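Local coordinates for pyridoxamine 5-phosphate-dependent dehydrase (Escherichia coli, PDB 3B8X), which catalyses pyridoxal phosphate-dependent removal of the C3' hydroxyl from GDP-4-keto-6-deoxy-D-mannose during L-colitose synthesis for the lipopolysaccharide O-antigen, at residues B[45-50]-B[182-187]; B[142-147]-B[158-163]; B[166-169]-B[174-177]; B[295-298]-B[302-305]. The protein carries 1 engineered substitution. All blocks are in the same frame, centred on the assembly; numbering follows the deposited sequence.

Contact 1 of 4, residues B[45-50]-B[182-187]; sequences KTFGSK and GTFSSF. With G4M ([(2R,3S,4R,5R)-5-(2-amino-6-oxo-1,6-dihydro-9H-purin-9-yl)-3,4-dihydroxytetrahydrofuran-2-yl]methyl (2R,3S,4S,5S,6R)-3,4-dihydroxy-5-[({3-hydroxy-2-methyl-5-[(phosphonooxy)methyl]pyridin-4-yl}methyl)amino]-6-methyltetrahydro-2H-pyran-2-yl dihydrogen diphosphate), chain O.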
# COMPACT_ATOMS: atom_id res chain seq x y z
N LYS B 45 -19.79 13.60 -0.86
CA LYS B 45 -20.82 14.54 -0.45
C LYS B 45 -20.34 15.52 0.62
O LYS B 45 -20.61 16.73 0.54
CB LYS B 45 -22.04 13.78 0.09
CG LYS B 45 -23.19 14.60 0.62
CD LYS B 45 -24.50 13.86 0.37
CE LYS B 45 -25.41 13.82 1.59
NZ LYS B 45 -26.67 13.08 1.27
N THR B 46 -19.66 14.97 1.62
CA THR B 46 -19.20 15.77 2.74
C THR B 46 -18.35 16.94 2.29
O THR B 46 -18.56 18.05 2.76
CB THR B 46 -18.42 14.93 3.75
OG1 THR B 46 -19.27 13.92 4.28
CG2 THR B 46 -18.00 15.81 4.85
N PHE B 47 -17.42 16.67 1.37
CA PHE B 47 -16.47 17.68 0.88
C PHE B 47 -16.83 18.42 -0.37
O PHE B 47 -16.23 19.45 -0.67
CB PHE B 47 -15.08 17.08 0.81
CG PHE B 47 -14.64 16.51 2.14
CD1 PHE B 47 -14.65 15.15 2.35
CD2 PHE B 47 -14.46 17.37 3.24
CE1 PHE B 47 -14.36 14.64 3.63
CE2 PHE B 47 -14.12 16.88 4.48
CZ PHE B 47 -14.06 15.51 4.69
N GLY B 48 -17.82 17.91 -1.09
CA GLY B 48 -18.25 18.57 -2.29
C GLY B 48 -17.45 18.14 -3.50
O GLY B 48 -17.25 18.94 -4.39
N SER B 49 -17.05 16.88 -3.58
CA SER B 49 -16.37 16.43 -4.81
C SER B 49 -17.33 15.49 -5.57
O SER B 49 -18.26 14.92 -4.99
CB SER B 49 -15.06 15.70 -4.49
OG SER B 49 -15.34 14.62 -3.62
N LYS B 50 -17.13 15.27 -6.86
CA LYS B 50 -18.07 14.35 -7.48
C LYS B 50 -17.75 12.95 -7.05
O LYS B 50 -18.64 12.11 -6.92
CB LYS B 50 -18.03 14.40 -9.00
CG LYS B 50 -18.04 15.82 -9.57
CD LYS B 50 -17.83 15.85 -11.08
CE LYS B 50 -19.13 16.12 -11.83
NZ LYS B 50 -19.73 14.88 -12.41
N GLY B 182 -7.41 15.58 -4.66
CA GLY B 182 -7.13 15.93 -3.30
C GLY B 182 -7.02 14.68 -2.44
O GLY B 182 -7.87 13.79 -2.50
N THR B 183 -6.02 14.64 -1.58
CA THR B 183 -5.87 13.45 -0.72
C THR B 183 -6.21 13.70 0.74
O THR B 183 -6.01 14.80 1.24
CB THR B 183 -4.46 12.82 -0.85
OG1 THR B 183 -3.44 13.78 -0.50
CG2 THR B 183 -4.21 12.23 -2.25
N PHE B 184 -6.75 12.68 1.41
CA PHE B 184 -7.04 12.77 2.83
C PHE B 184 -6.50 11.53 3.54
O PHE B 184 -6.22 10.49 2.90
CB PHE B 184 -8.54 12.86 3.13
CG PHE B 184 -9.21 14.02 2.50
CD1 PHE B 184 -9.34 14.08 1.13
CD2 PHE B 184 -9.85 14.97 3.29
CE1 PHE B 184 -10.02 15.10 0.53
CE2 PHE B 184 -10.59 16.01 2.67
CZ PHE B 184 -10.64 16.09 1.28
N SER B 185 -6.31 11.64 4.85
CA SER B 185 -5.87 10.50 5.66
C SER B 185 -6.86 10.31 6.78
O SER B 185 -7.44 11.27 7.31
CB SER B 185 -4.49 10.76 6.29
OG SER B 185 -4.22 9.87 7.40
N SER B 186 -7.09 9.06 7.16
CA SER B 186 -7.94 8.79 8.33
C SER B 186 -7.12 7.96 9.34
O SER B 186 -7.62 6.97 9.91
CB SER B 186 -9.30 8.15 7.97
OG SER B 186 -9.18 7.11 7.02
N PHE B 187 -5.85 8.32 9.50
CA PHE B 187 -5.02 7.65 10.51
C PHE B 187 -5.51 8.03 11.91
O PHE B 187 -6.21 9.03 12.06
CB PHE B 187 -3.51 7.97 10.36
CG PHE B 187 -2.66 7.31 11.42
CD1 PHE B 187 -2.60 5.93 11.50
CD2 PHE B 187 -2.00 8.07 12.39
CE1 PHE B 187 -1.88 5.32 12.50
CE2 PHE B 187 -1.23 7.46 13.39
CZ PHE B 187 -1.20 6.08 13.44
OP3 G4M O . -0.33 8.55 7.73
PL G4M O . -0.98 8.45 6.29
OP1 G4M O . -0.23 7.37 5.33
OP2 G4M O . -2.53 8.03 6.45
OP4 G4M O . -1.01 9.93 5.62
C5B G4M O . 0.29 10.23 5.18
C5L G4M O . 0.40 11.70 5.10
C6L G4M O . 0.38 12.32 3.86
N1L G4M O . 0.54 13.62 3.78
C2L G4M O . 0.72 14.40 4.82
C2A G4M O . 0.95 15.88 4.64
C3L G4M O . 0.70 13.89 6.12
O3L G4M O . 0.95 14.73 7.14
C4L G4M O . 0.50 12.48 6.27
C4A G4M O . 0.50 11.86 7.53
N4A G4M O . 0.76 12.57 8.58
C4G G4M O . 0.64 11.96 9.86
C5G G4M O . 1.65 12.53 10.84
C6G G4M O . 1.60 14.06 10.84
O5G G4M O . 1.12 12.08 12.09
C3G G4M O . 0.89 10.45 9.80
O3G G4M O . -0.37 9.80 9.91
C2G G4M O . 1.77 10.01 11.01
O2G G4M O . 1.73 8.59 11.21
C1G G4M O . 1.30 10.68 12.28
O1G G4M O . 2.41 10.62 13.17
P2 G4M O . 2.13 10.36 14.72
O3P G4M O . 0.96 11.35 15.24
O4P G4M O . 3.47 10.80 15.53
OPP G4M O . 1.75 8.80 14.76
P G4M O . 1.69 8.19 16.25
O1P G4M O . 2.97 8.37 17.23
O2P G4M O . 1.50 6.65 15.90
O5' G4M O . 0.30 8.54 16.91
C5' G4M O . 0.37 9.75 17.64
C4' G4M O . -0.21 9.47 19.02
O4' G4M O . -1.39 8.63 18.89
C3' G4M O . 0.81 8.66 19.87
O3' G4M O . 0.61 9.05 21.22
C2' G4M O . 0.38 7.19 19.62
O2' G4M O . 0.72 6.42 20.77
C1' G4M O . -1.13 7.37 19.55
N9 G4M O . -1.76 6.27 18.81
C8 G4M O . -1.61 6.00 17.49
N7 G4M O . -2.37 4.97 17.18
C4 G4M O . -2.67 5.38 19.34
C5 G4M O . -3.07 4.53 18.28
C6 G4M O . -4.04 3.50 18.54
O6 G4M O . -4.45 2.73 17.69
N3 G4M O . -3.18 5.21 20.56
C2 G4M O . -4.06 4.24 20.79
N1 G4M O . -4.50 3.39 19.81
N2 G4M O . -4.54 4.08 22.05

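Contact 2 of 4, residues B[142-147]-B[158-163]; sequences NNFDEI and LLEDNC. With G4M ([(2R,3S,4R,5R)-5-(2-amino-6-oxo-1,6-dihydro-9H-purin-9-yl)-3,4-dihydroxytetrahydrofuran-2-yl]methyl (2R,3S,4S,5S,6R)-3,4-dihydroxy-5-[({3-hydroxy-2-methyl-5-[(phosphonooxy)methyl]pyridin-4-yl}methyl)amino]-6-methyltetrahydro-2H-pyran-2-yl dihydrogen diphosphate), chain O.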
# COMPACT_ATOMS: atom_id res chain seq x y z
N ASN B 142 -4.16 26.42 1.89
CA ASN B 142 -3.38 27.40 1.13
C ASN B 142 -4.32 28.50 0.68
O ASN B 142 -5.53 28.31 0.68
CB ASN B 142 -2.82 26.73 -0.12
CG ASN B 142 -1.62 25.92 0.18
OD1 ASN B 142 -0.52 26.46 0.08
ND2 ASN B 142 -1.82 24.69 0.75
N ASN B 143 -3.78 29.63 0.24
CA ASN B 143 -4.68 30.62 -0.29
C ASN B 143 -4.81 30.32 -1.75
O ASN B 143 -3.96 30.68 -2.55
CB ASN B 143 -4.21 32.06 -0.04
CG ASN B 143 -5.09 33.06 -0.75
OD1 ASN B 143 -5.70 32.72 -1.76
ND2 ASN B 143 -5.19 34.27 -0.23
N PHE B 144 -5.85 29.58 -2.08
CA PHE B 144 -6.07 29.11 -3.44
C PHE B 144 -6.33 30.19 -4.48
O PHE B 144 -6.01 30.01 -5.65
CB PHE B 144 -7.05 27.93 -3.48
CG PHE B 144 -6.47 26.68 -2.87
CD1 PHE B 144 -6.84 26.26 -1.60
CD2 PHE B 144 -5.47 25.99 -3.55
CE1 PHE B 144 -6.23 25.13 -1.02
CE2 PHE B 144 -4.89 24.84 -3.01
CZ PHE B 144 -5.25 24.43 -1.74
N ASP B 145 -6.81 31.34 -4.03
CA ASP B 145 -7.00 32.48 -4.93
C ASP B 145 -5.62 32.91 -5.42
O ASP B 145 -5.36 33.00 -6.62
CB ASP B 145 -7.59 33.65 -4.15
CG ASP B 145 -9.09 33.51 -3.92
OD1 ASP B 145 -9.71 32.66 -4.59
OD2 ASP B 145 -9.64 34.23 -3.06
N GLU B 146 -4.73 33.19 -4.48
CA GLU B 146 -3.41 33.61 -4.89
C GLU B 146 -2.78 32.56 -5.78
O GLU B 146 -2.07 32.89 -6.74
CB GLU B 146 -2.49 33.81 -3.65
CG GLU B 146 -2.96 34.88 -2.68
CD GLU B 146 -3.23 36.21 -3.36
OE1 GLU B 146 -2.55 37.20 -2.99
OE2 GLU B 146 -4.12 36.27 -4.23
N ILE B 147 -2.97 31.30 -5.39
CA ILE B 147 -2.37 30.21 -6.13
C ILE B 147 -2.92 30.10 -7.54
O ILE B 147 -2.18 29.95 -8.51
CB ILE B 147 -2.54 28.88 -5.41
CG1 ILE B 147 -1.59 28.86 -4.22
CG2 ILE B 147 -2.27 27.72 -6.35
CD1 ILE B 147 -1.65 27.64 -3.46
N LEU B 158 -3.06 21.38 -10.64
CA LEU B 158 -3.04 21.66 -9.21
C LEU B 158 -3.50 20.41 -8.47
O LEU B 158 -4.61 19.86 -8.77
CB LEU B 158 -4.01 22.80 -8.88
CG LEU B 158 -4.22 23.13 -7.41
CD1 LEU B 158 -2.94 23.67 -6.78
CD2 LEU B 158 -5.37 24.07 -7.22
N LEU B 159 -2.67 19.98 -7.50
CA LEU B 159 -3.02 18.82 -6.67
C LEU B 159 -3.00 19.29 -5.25
O LEU B 159 -2.28 20.21 -4.98
CB LEU B 159 -1.93 17.78 -6.79
CG LEU B 159 -1.91 17.29 -8.24
CD1 LEU B 159 -0.69 16.42 -8.48
CD2 LEU B 159 -3.23 16.63 -8.60
N GLU B 160 -3.72 18.66 -4.33
CA GLU B 160 -3.61 19.06 -2.92
C GLU B 160 -3.34 17.80 -2.15
O GLU B 160 -3.95 16.77 -2.41
CB GLU B 160 -4.95 19.53 -2.37
CG GLU B 160 -5.31 20.98 -2.66
CD GLU B 160 -6.73 21.29 -2.20
OE1 GLU B 160 -6.92 21.66 -1.02
OE2 GLU B 160 -7.68 21.11 -3.00
N ASP B 161 -2.42 17.87 -1.20
CA ASP B 161 -2.22 16.77 -0.29
C ASP B 161 -2.98 17.35 0.91
O ASP B 161 -2.53 18.34 1.49
CB ASP B 161 -0.73 16.54 0.04
CG ASP B 161 -0.53 15.58 1.24
OD1 ASP B 161 -1.52 15.44 1.99
OD2 ASP B 161 0.59 14.98 1.43
N ASN B 162 -4.19 16.86 1.17
CA ASN B 162 -4.99 17.33 2.27
C ASN B 162 -5.07 16.37 3.48
O ASN B 162 -6.00 16.43 4.28
CB ASN B 162 -6.43 17.64 1.86
CG ASN B 162 -7.08 18.74 2.76
OD1 ASN B 162 -6.45 19.74 3.10
ND2 ASN B 162 -8.33 18.54 3.13
N CYS B 163 -4.00 15.63 3.70
CA CYS B 163 -3.97 14.69 4.78
C CYS B 163 -3.92 15.32 6.18
O CYS B 163 -4.19 14.60 7.15
CB CYS B 163 -2.83 13.69 4.53
SG CYS B 163 -3.12 12.57 3.12
OP3 G4M O . -0.33 8.55 7.73
PL G4M O . -0.98 8.45 6.29
OP1 G4M O . -0.23 7.37 5.33
OP2 G4M O . -2.53 8.03 6.45
OP4 G4M O . -1.01 9.93 5.62
C5B G4M O . 0.29 10.23 5.18
C5L G4M O . 0.40 11.70 5.10
C6L G4M O . 0.38 12.32 3.86
N1L G4M O . 0.54 13.62 3.78
C2L G4M O . 0.72 14.40 4.82
C2A G4M O . 0.95 15.88 4.64
C3L G4M O . 0.70 13.89 6.12
O3L G4M O . 0.95 14.73 7.14
C4L G4M O . 0.50 12.48 6.27
C4A G4M O . 0.50 11.86 7.53
N4A G4M O . 0.76 12.57 8.58
C4G G4M O . 0.64 11.96 9.86
C5G G4M O . 1.65 12.53 10.84
C6G G4M O . 1.60 14.06 10.84
O5G G4M O . 1.12 12.08 12.09
C3G G4M O . 0.89 10.45 9.80
O3G G4M O . -0.37 9.80 9.91
C2G G4M O . 1.77 10.01 11.01
O2G G4M O . 1.73 8.59 11.21
C1G G4M O . 1.30 10.68 12.28
O1G G4M O . 2.41 10.62 13.17
P2 G4M O . 2.13 10.36 14.72
O3P G4M O . 0.96 11.35 15.24
O4P G4M O . 3.47 10.80 15.53
OPP G4M O . 1.75 8.80 14.76
P G4M O . 1.69 8.19 16.25
O1P G4M O . 2.97 8.37 17.23
O2P G4M O . 1.50 6.65 15.90
O5' G4M O . 0.30 8.54 16.91
C5' G4M O . 0.37 9.75 17.64
C4' G4M O . -0.21 9.47 19.02
O4' G4M O . -1.39 8.63 18.89
C3' G4M O . 0.81 8.66 19.87
O3' G4M O . 0.61 9.05 21.22
C2' G4M O . 0.38 7.19 19.62
O2' G4M O . 0.72 6.42 20.77
C1' G4M O . -1.13 7.37 19.55
N9 G4M O . -1.76 6.27 18.81
C8 G4M O . -1.61 6.00 17.49
N7 G4M O . -2.37 4.97 17.18
C4 G4M O . -2.67 5.38 19.34
C5 G4M O . -3.07 4.53 18.28
C6 G4M O . -4.04 3.50 18.54
O6 G4M O . -4.45 2.73 17.69
N3 G4M O . -3.18 5.21 20.56
C2 G4M O . -4.06 4.24 20.79
N1 G4M O . -4.50 3.39 19.81
N2 G4M O . -4.54 4.08 22.05

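Contact 3 of 4, residues B[166-169]-B[174-177]; sequences MGAT and CAGT. With NA (sodium ion), chain N.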
# COMPACT_ATOMS: atom_id res chain seq x y z
N MET B 166 -8.24 17.86 6.84
CA MET B 166 -9.62 17.47 6.61
C MET B 166 -10.51 18.50 7.31
O MET B 166 -10.22 18.93 8.42
CB MET B 166 -9.91 16.11 7.21
CG MET B 166 -11.33 15.69 6.94
SD MET B 166 -11.70 14.03 7.53
CE MET B 166 -10.93 12.98 6.39
N GLY B 167 -11.60 18.93 6.69
CA GLY B 167 -12.46 19.90 7.36
C GLY B 167 -12.09 21.39 7.25
O GLY B 167 -12.83 22.26 7.73
N ALA B 168 -10.96 21.70 6.66
CA ALA B 168 -10.62 23.10 6.50
C ALA B 168 -11.45 23.61 5.34
O ALA B 168 -11.78 22.86 4.44
CB ALA B 168 -9.15 23.26 6.18
N THR B 169 -11.71 24.92 5.32
CA THR B 169 -12.41 25.53 4.19
C THR B 169 -11.74 26.86 3.81
O THR B 169 -11.10 27.51 4.65
CB THR B 169 -13.84 25.84 4.55
OG1 THR B 169 -13.85 26.83 5.60
CG2 THR B 169 -14.51 24.57 5.08
N CYS B 174 -14.38 23.41 0.46
CA CYS B 174 -13.61 22.53 1.34
C CYS B 174 -12.21 22.24 0.88
O CYS B 174 -12.03 21.77 -0.23
CB CYS B 174 -14.26 21.16 1.41
SG CYS B 174 -15.81 21.24 2.31
N ALA B 175 -11.24 22.32 1.78
CA ALA B 175 -9.85 21.94 1.41
C ALA B 175 -9.91 20.55 0.80
O ALA B 175 -10.78 19.77 1.19
CB ALA B 175 -8.93 21.95 2.62
N GLY B 176 -9.00 20.25 -0.13
CA GLY B 176 -8.99 18.97 -0.83
C GLY B 176 -9.75 19.06 -2.16
O GLY B 176 -9.59 18.22 -3.05
N THR B 177 -10.64 20.03 -2.28
CA THR B 177 -11.43 20.12 -3.50
C THR B 177 -11.04 21.18 -4.52
O THR B 177 -11.67 21.33 -5.57
CB THR B 177 -12.93 20.25 -3.19
OG1 THR B 177 -13.16 21.57 -2.67
CG2 THR B 177 -13.36 19.18 -2.16
NA NA N . -13.23 20.25 -7.18
O HOH W 1 -11.41 19.44 3.78
O HOH W 2 -11.31 20.02 -8.79
O HOH W 3 -13.26 22.38 -8.51
O HOH W 4 -12.73 17.77 -6.18
O HOH W 5 -15.47 20.50 -5.82

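Contact 4 of 4, residues B[295-298]-B[302-305]; sequences QQET and SWFG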
# COMPACT_ATOMS: atom_id res chain seq x y z
N GLN B 295 0.78 29.73 14.46
CA GLN B 295 0.44 29.69 13.05
C GLN B 295 -0.59 30.79 12.69
O GLN B 295 -1.56 31.01 13.42
CB GLN B 295 -0.08 28.29 12.64
CG GLN B 295 -0.40 28.03 11.13
CD GLN B 295 -0.69 26.55 10.87
OE1 GLN B 295 -1.17 25.84 11.76
NE2 GLN B 295 -0.37 26.07 9.66
N GLN B 296 -0.32 31.48 11.59
CA GLN B 296 -1.25 32.45 11.05
C GLN B 296 -2.24 31.70 10.20
O GLN B 296 -1.84 31.08 9.19
CB GLN B 296 -0.55 33.43 10.13
CG GLN B 296 -1.55 34.33 9.41
CD GLN B 296 -0.85 35.27 8.43
OE1 GLN B 296 -1.05 35.18 7.21
NE2 GLN B 296 0.04 36.11 8.95
N GLU B 297 -3.51 31.81 10.57
CA GLU B 297 -4.60 31.15 9.87
C GLU B 297 -4.99 31.75 8.52
O GLU B 297 -5.15 32.96 8.39
CB GLU B 297 -5.86 31.20 10.76
CG GLU B 297 -7.05 30.46 10.14
CD GLU B 297 -8.17 30.31 11.13
OE1 GLU B 297 -8.25 31.18 12.01
OE2 GLU B 297 -8.93 29.31 11.08
N THR B 298 -5.21 30.87 7.54
CA THR B 298 -5.73 31.25 6.21
C THR B 298 -7.14 30.60 6.13
O THR B 298 -7.33 29.51 6.65
CB THR B 298 -4.78 30.71 5.11
OG1 THR B 298 -3.53 31.38 5.23
CG2 THR B 298 -5.34 31.01 3.71
N SER B 302 -8.63 23.77 10.08
CA SER B 302 -9.22 22.70 10.88
C SER B 302 -8.26 22.38 12.03
O SER B 302 -8.49 21.45 12.80
CB SER B 302 -9.59 21.43 10.08
OG SER B 302 -8.50 20.95 9.29
N TRP B 303 -7.19 23.16 12.16
CA TRP B 303 -6.28 23.07 13.31
C TRP B 303 -5.91 21.66 13.72
O TRP B 303 -6.33 21.17 14.78
CB TRP B 303 -6.92 23.80 14.52
CG TRP B 303 -7.04 25.29 14.27
CD1 TRP B 303 -8.16 25.98 13.84
CD2 TRP B 303 -5.98 26.25 14.32
NE1 TRP B 303 -7.85 27.31 13.64
CE2 TRP B 303 -6.52 27.50 13.92
CE3 TRP B 303 -4.62 26.18 14.69
CZ2 TRP B 303 -5.75 28.68 13.89
CZ3 TRP B 303 -3.85 27.37 14.69
CH2 TRP B 303 -4.43 28.60 14.30
N PHE B 304 -5.04 21.02 12.95
CA PHE B 304 -4.68 19.64 13.20
C PHE B 304 -3.92 19.55 14.52
O PHE B 304 -4.07 18.60 15.30
CB PHE B 304 -3.82 19.18 12.01
CG PHE B 304 -3.18 17.85 12.20
CD1 PHE B 304 -3.83 16.69 11.76
CD2 PHE B 304 -1.92 17.77 12.76
CE1 PHE B 304 -3.22 15.45 11.91
CE2 PHE B 304 -1.29 16.56 12.95
CZ PHE B 304 -1.93 15.37 12.52
N GLY B 305 -3.08 20.55 14.74
CA GLY B 305 -2.26 20.65 15.95
C GLY B 305 -1.89 22.11 16.15
O GLY B 305 -2.22 22.95 15.34
O HOH W 6 -0.93 25.28 14.53

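Contact 1 of 4, residues B[45-50]-B[182-187]
F184 on strand 181-185 meets F47 at the C-terminal end of helix 34-47, joining helix to sheet in the large domain of this aspartate aminotransferase-type (fold type I) protein. CE2 of F184 sits over the centre of one face of the F47 ring, 4.0 Å from F47 CZ. The opposite face is covered by CG2 of T46, so the F47 ring is held between two carbons. The two rings are neither parallel nor perpendicular, their planes 36° apart and their centroids separated by 4.8 Å. F43, one turn earlier in the helix, adds an edge-to-face contact with F184, and G48, with positive phi, ends the helix just beyond F47. S185 belongs to the cofactor site. Its OG lies anti to the backbone N (chi1 162°) and donates to the phosphate oxygen OP2 of the bound cofactor-sugar adduct at 2.7 Å. The same OG accepts from F187 N at 3.1 Å, an ST turn that also ties the hydroxyl oxygen to the backbone while its O-H is directed at the phosphate. S186 OG is hydrogen-bonded to T194 OG1. F187 then turns toward the sugar and diphosphate of the adduct, with R252 of the second subunit packing against it. Its CD2 lies 3.4 Å from the sugar oxygen O3G, and its CE2 approaches the bridging diphosphate oxygen OPP at 3.5 Å.

Contact 2 of 4, residues B[142-147]-B[158-163]
F144 and E160 both place CG anti to their own carbonyl carbon (chi1 -69° and -83°), which brings the phenyl ring of the one against the carboxylate of the other. E160 runs on extended, so that its OE1 comes within 3.3 Å of F144 CZ; ring and carboxylate planes stand 60° apart, with CG and CD of E160 nearest the CZ end of the ring. This buried carboxylate is well satisfied: OE1 takes bonds from G176 N and N136 ND2, and OE2 from F178 N and G179 N. L158 extends two methyls toward the helix, CD2 to F144 CD2 and CD1 to I147 CG2, both at 4.1 Å. N143 caps the helix that starts at F144; its OD1 accepts from E146 N at 2.9 Å, with a weak second bond from D145 N. Further along, OD1 of D161 takes C163 N in an Asx turn, while OD2 stands 2.7 Å from the pyridine nitrogen N1L and is hydrogen-bonded to T93 OG1 and N62 ND2. Helix 144-151 thus packs on strand 157-161 in a beta-alpha-beta unit begun by strand 129-135, and D161 faces the pyridine nitrogen, as in fold type I pyridoxal phosphate enzymes.

Contact 3 of 4, residues B[166-169]-B[174-177]
T169 and C174 form an antiparallel non-hydrogen-bonded pair with CA atoms 4.3 Å apart, and next to it A175 N donates to A168 O at 2.8 Å with a nearly straight N-H (169°). Together they close a small beta hairpin made by strands 169-170 and 173-174. The donor approaches A168 O from above the carbonyl plane, 37° out of it. Side chains of T169 and C174 lie on the same face of the hairpin; beside the pair, the methyls of A168 and A175 pack at 3.8 Å, CB to CB. Water 1 bridges the two segments: it accepts from G167 N and donates to A175 O at 2.7 Å, with a weak bond to A168 O. A type II turn follows from C174 to T177, with G176, with positive phi, at its third position. C174 O takes two donors from T177, the backbone N and the hydroxyl; OG1 sits between the backbone N and the carbonyl carbon (chi1 72°), from where it donates to a lone pair of C174 O, in the carbonyl plane, at 2.7 Å. K173 NZ is a second partner of that hydroxyl. The turn finally presents its backbone to a metal: a sodium ion is bound by T177 O at 2.5 Å, by D203 OD2 and by four waters, of which water 2 and water 3 also lie at 2.5 Å from the ion.

Contact 4 of 4, residues B[295-298]-B[302-305]
W303 points its indole at E297 and Q295 within the connection between the neighbouring antiparallel strands 292-293 and 305-310 of the four-stranded C-terminal sheet. W303 has by far the most surface buried here. Its CG lies anti to the carbonyl carbon; from there the ring reaches across the loop, while R276, A279 and L283 of helix 255-286 pack on it as well. The W303 main-chain oxygen is held by R275 NH1 and N373 ND2. E297 extends its side chain with CG anti to the backbone N (chi1 -177°) and crosses the indole at about a right angle, the carboxylate plane turned 72° from the ring plane. Its OE2 receives only a weak, bent bond from W303 NE1, at 3.4 Å and 135°. The stronger partners of that oxygen are elsewhere: R276 NH1 in a salt bridge and S301 N in a hydrogen bond. One negative end therefore gathers an arginine, a backbone N-H and, loosely, the indole N-H, tying the loop to helix 255-286. CB of E297 also touches the benzo side of the indole, 4.0 Å from W303 CZ2. Q295 meets the six-membered ring at its edge, with its backbone O near the ring plane and 3.8 Å from W303 CH2. Q295 NE2 is hydrogen-bonded to T113 O and L137 O, which anchors the side chain to loops of the large domain. Water 6 bridges the two segments, donating to Q295 OE1 and to G305 O, both at 2.8 Å.

Overall arrangement
Contacts 2 and 3 both fall between the two segments of contact 1 along the chain, and contact 4 follows later. Contacts 1 and 2 share the mixed eight-stranded sheet, in which strands 181-185 and 157-161 are neighbours; their centres are about 14 Å apart, and each brings residues to the bound cofactor-sugar adduct. Contact 3 lies close to both, its centre about 8 Å from that of contact 1 and 10 Å from that of contact 2, and M166 packs on F47. Contact 4 lies in the loop joining two strands of the smaller antiparallel sheet, yet S302 OG bonds to M166 O, so the loop of contact 3 is tied to the loop of contact 4. Contacts 1 and 4 do not touch.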